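Long-range contact in ParA (Salmonella enterica subsp. enterica serovar Newport str. SL317, PDB 3EZF), which probably acts as the ATPase of a plasmid partition system and, in its ADP-bound form, as a DNA-binding regulator of transcription: residues N231-L236 against F262-L267. Numbering follows the deposited sequence.
Unlike the reference sequence in segment 231-236: N231 (reference Lys), Q232 (reference Pro), Y233 (reference Ser), I235 (reference Val).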
ATOM      1  N   ASN A 231      19.615  -3.267 -22.002  1.00 58.49           N
ATOM      2  CA  ASN A 231      19.275  -4.316 -21.045  1.00 53.92           C
ATOM      3  C   ASN A 231      18.228  -3.766 -20.089  1.00 50.45           C
ATOM      4  O   ASN A 231      18.502  -2.848 -19.328  1.00 51.21           O
ATOM      5  CB  ASN A 231      20.515  -4.730 -20.260  1.00 57.21           C
ATOM      6  CG  ASN A 231      20.229  -5.836 -19.271  1.00 62.37           C
ATOM      7  OD1 ASN A 231      20.917  -6.856 -19.248  1.00 66.22           O
ATOM      8  ND2 ASN A 231      19.206  -5.642 -18.445  1.00 60.96           N
ATOM      9  N   GLN A 232      17.038  -4.343 -20.108  1.00 48.01           N
ATOM     10  CA  GLN A 232      15.951  -3.853 -19.272  1.00 47.56           C
ATOM     11  C   GLN A 232      16.228  -3.730 -17.793  1.00 44.54           C
ATOM     12  O   GLN A 232      15.507  -3.027 -17.102  1.00 45.80           O
ATOM     13  CB  GLN A 232      14.710  -4.723 -19.448  1.00 47.04           C
ATOM     14  CG  GLN A 232      14.897  -6.137 -18.964  1.00 45.89           C
ATOM     15  CD  GLN A 232      13.664  -6.965 -19.139  1.00 45.00           C
ATOM     16  OE1 GLN A 232      13.755  -8.180 -19.288  1.00 45.85           O
ATOM     17  NE2 GLN A 232      12.492  -6.319 -19.113  1.00 44.04           N
ATOM     18  N   TYR A 233      17.254  -4.406 -17.296  1.00 45.70           N
ATOM     19  CA  TYR A 233      17.539  -4.353 -15.863  1.00 46.52           C
ATOM     20  C   TYR A 233      18.771  -3.539 -15.480  1.00 44.94           C
ATOM     21  O   TYR A 233      19.226  -3.592 -14.343  1.00 48.92           O
ATOM     22  CB  TYR A 233      17.643  -5.786 -15.297  1.00 43.57           C
ATOM     23  CG  TYR A 233      16.368  -6.597 -15.475  1.00 46.26           C
ATOM     24  CD1 TYR A 233      16.412  -7.923 -15.916  1.00 43.70           C
ATOM     25  CD2 TYR A 233      15.113  -6.031 -15.216  1.00 45.09           C
ATOM     26  CE1 TYR A 233      15.243  -8.659 -16.095  1.00 44.68           C
ATOM     27  CE2 TYR A 233      13.935  -6.761 -15.391  1.00 47.26           C
ATOM     28  CZ  TYR A 233      14.007  -8.074 -15.832  1.00 46.82           C
ATOM     29  OH  TYR A 233      12.843  -8.794 -16.012  1.00 45.21           O
ATOM     30  N   GLU A 234      19.304  -2.774 -16.425  1.00 45.89           N
ATOM     31  CA  GLU A 234      20.471  -1.950 -16.153  1.00 44.56           C
ATOM     32  C   GLU A 234      20.171  -0.498 -16.476  1.00 44.31           C
ATOM     33  O   GLU A 234      21.058   0.351 -16.378  1.00 44.15           O
ATOM     34  CB  GLU A 234      21.669  -2.397 -16.987  1.00 45.20           C
ATOM     35  CG  GLU A 234      22.091  -3.840 -16.785  1.00 55.72           C
ATOM     36  CD  GLU A 234      23.369  -4.206 -17.556  1.00 59.99           C
ATOM     37  OE1 GLU A 234      23.753  -3.459 -18.481  1.00 61.01           O
ATOM     38  OE2 GLU A 234      23.989  -5.248 -17.245  1.00 63.54           O
ATOM     39  N   ILE A 235      18.930  -0.207 -16.862  1.00 44.67           N
ATOM     40  CA  ILE A 235      18.553   1.162 -17.206  1.00 43.25           C
ATOM     41  C   ILE A 235      18.729   2.133 -16.043  1.00 42.23           C
ATOM     42  O   ILE A 235      19.305   3.197 -16.215  1.00 40.09           O
ATOM     43  CB  ILE A 235      17.088   1.271 -17.678  1.00 41.79           C
ATOM     44  CG1 ILE A 235      16.749   0.159 -18.675  1.00 37.63           C
ATOM     45  CG2 ILE A 235      16.880   2.627 -18.326  1.00 39.79           C
ATOM     46  CD1 ILE A 235      17.681   0.097 -19.867  1.00 39.65           C
ATOM     47  N   LEU A 236      18.233   1.762 -14.863  1.00 44.73           N
ATOM     48  CA  LEU A 236      18.336   2.619 -13.674  1.00 43.72           C
ATOM     49  C   LEU A 236      19.771   3.087 -13.412  1.00 41.15           C
ATOM     50  O   LEU A 236      19.990   4.246 -13.119  1.00 38.29           O
ATOM     51  CB  LEU A 236      17.802   1.886 -12.422  1.00 42.83           C
ATOM     52  CG  LEU A 236      17.272   2.690 -11.218  1.00 40.58           C
ATOM     53  CD1 LEU A 236      17.347   1.819  -9.985  1.00 39.54           C
ATOM     54  CD2 LEU A 236      18.062   3.944 -10.983  1.00 40.25           C
ATOM     55  N   PHE A 262      10.905  -2.718 -12.020  1.00 42.23           N
ATOM     56  CA  PHE A 262      11.429  -1.671 -11.150  1.00 41.39           C
ATOM     57  C   PHE A 262      12.266  -2.279 -10.036  1.00 42.86           C
ATOM     58  O   PHE A 262      13.371  -1.802  -9.765  1.00 44.76           O
ATOM     59  CB  PHE A 262      10.288  -0.826 -10.562  1.00 45.92           C
ATOM     60  CG  PHE A 262       9.531  -0.011 -11.594  1.00 45.06           C
ATOM     61  CD1 PHE A 262       8.390   0.700 -11.238  1.00 43.86           C
ATOM     62  CD2 PHE A 262       9.955   0.035 -12.922  1.00 45.45           C
ATOM     63  CE1 PHE A 262       7.688   1.441 -12.184  1.00 42.39           C
ATOM     64  CE2 PHE A 262       9.253   0.775 -13.873  1.00 46.68           C
ATOM     65  CZ  PHE A 262       8.117   1.474 -13.499  1.00 44.54           C
ATOM     66  N   LEU A 263      11.742  -3.327  -9.394  1.00 45.10           N
ATOM     67  CA  LEU A 263      12.455  -4.029  -8.316  1.00 44.18           C
ATOM     68  C   LEU A 263      13.807  -4.520  -8.842  1.00 42.41           C
ATOM     69  O   LEU A 263      14.853  -4.272  -8.239  1.00 41.09           O
ATOM     70  CB  LEU A 263      11.655  -5.243  -7.857  1.00 45.62           C
ATOM     71  CG  LEU A 263      11.647  -5.654  -6.385  1.00 48.43           C
ATOM     72  CD1 LEU A 263      13.045  -5.688  -5.820  1.00 50.65           C
ATOM     73  CD2 LEU A 263      10.790  -4.666  -5.621  1.00 51.80           C
ATOM     74  N   LEU A 264      13.756  -5.226  -9.971  1.00 42.54           N
ATOM     75  CA  LEU A 264      14.933  -5.776 -10.634  1.00 45.92           C
ATOM     76  C   LEU A 264      15.961  -4.680 -10.952  1.00 48.31           C
ATOM     77  O   LEU A 264      17.156  -4.845 -10.700  1.00 51.00           O
ATOM     78  CB  LEU A 264      14.519  -6.496 -11.926  1.00 51.47           C
ATOM     79  CG  LEU A 264      14.002  -7.947 -11.952  1.00 51.30           C
ATOM     80  CD1 LEU A 264      15.166  -8.891 -11.864  1.00 52.42           C
ATOM     81  CD2 LEU A 264      13.030  -8.201 -10.835  1.00 51.58           C
ATOM     82  N   ASN A 265      15.502  -3.565 -11.510  1.00 48.73           N
ATOM     83  CA  ASN A 265      16.398  -2.464 -11.828  1.00 47.02           C
ATOM     84  C   ASN A 265      16.980  -1.933 -10.531  1.00 47.46           C
ATOM     85  O   ASN A 265      18.170  -1.620 -10.470  1.00 54.39           O
ATOM     86  CB  ASN A 265      15.656  -1.352 -12.576  1.00 46.63           C
ATOM     87  CG  ASN A 265      15.868  -1.419 -14.078  1.00 47.66           C
ATOM     88  OD1 ASN A 265      16.960  -1.159 -14.581  1.00 50.55           O
ATOM     89  ND2 ASN A 265      14.826  -1.775 -14.797  1.00 50.49           N
ATOM     90  N   GLY A 266      16.153  -1.836  -9.492  1.00 39.21           N
ATOM     91  CA  GLY A 266      16.654  -1.364  -8.214  1.00 40.96           C
ATOM     92  C   GLY A 266      17.784  -2.239  -7.676  1.00 40.00           C
ATOM     93  O   GLY A 266      18.885  -1.761  -7.435  1.00 39.40           O
ATOM     94  N   LEU A 267      17.509  -3.522  -7.477  1.00 40.02           N
ATOM     95  CA  LEU A 267      18.518  -4.438  -6.975  1.00 41.76           C
ATOM     96  C   LEU A 267      19.760  -4.436  -7.838  1.00 43.39           C
ATOM     97  O   LEU A 267      20.870  -4.602  -7.332  1.00 43.05           O
ATOM     98  CB  LEU A 267      17.984  -5.867  -6.950  1.00 43.07           C
ATOM     99  CG  LEU A 267      16.976  -6.268  -5.888  1.00 38.92           C
ATOM    100  CD1 LEU A 267      16.740  -7.742  -5.999  1.00 39.42           C
ATOM    101  CD2 LEU A 267      17.506  -5.930  -4.508  1.00 39.19           C
TER
HETATM  102  O   HOH W   1      19.746  -0.912 -12.913  1.00 45.54           O
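N265, on the helix 261-267, reaches into the turn that leads to the helix 235-241 and grips it with both ends of its carboxamide. Such a group, carrying a donor and an acceptor, can satisfy a C=O and an N-H of a neighbouring turn at once. Its ND2 donates to Q232 O at 2.7 Å; the donor lies in the carbonyl plane, although the N-H···O angle is bent to 140° and the acceptor sits 26° out of the amide plane of N265. OD1 in turn accepts L236 N at 3.2 Å through a nearly straight bond, with the donor standing well above the carbonyl plane. One buried side chain thus serves two main-chain groups four residues apart. Its CB also packs against L236 CB.

Beside these bonds the Y233 ring is held between two aliphatic groups. Y233 and L264 run side by side, pointing the same way, and L264 CG makes a CH-pi contact over one ring face, offset toward the rim, 3.9 Å from the centroid. L264 CB lies 3.4 Å from Y233 CD2. The opposite face carries Q232 CG over its centre. A chi1 of -60° sets Y233 CG anti to the carbonyl carbon, beside the backbone N. At the other end of the contact, L236 CD1 meets G266 CA at 3.7 Å.

Both atoms of the first bond have a further partner: N265 ND2 also donates to P261 O, and Q232 O accepts from W219 NE1. Farther out, L301 of the helix 294-303 touches both Y233 and L264, and M181 packs against L236 and N265. With E234 at the N-cap position, a buried asparagine thus joins the N-terminal turn of helix 235-241 to helix 261-267, within the P-loop NTPase domain built on a six-stranded parallel sheet.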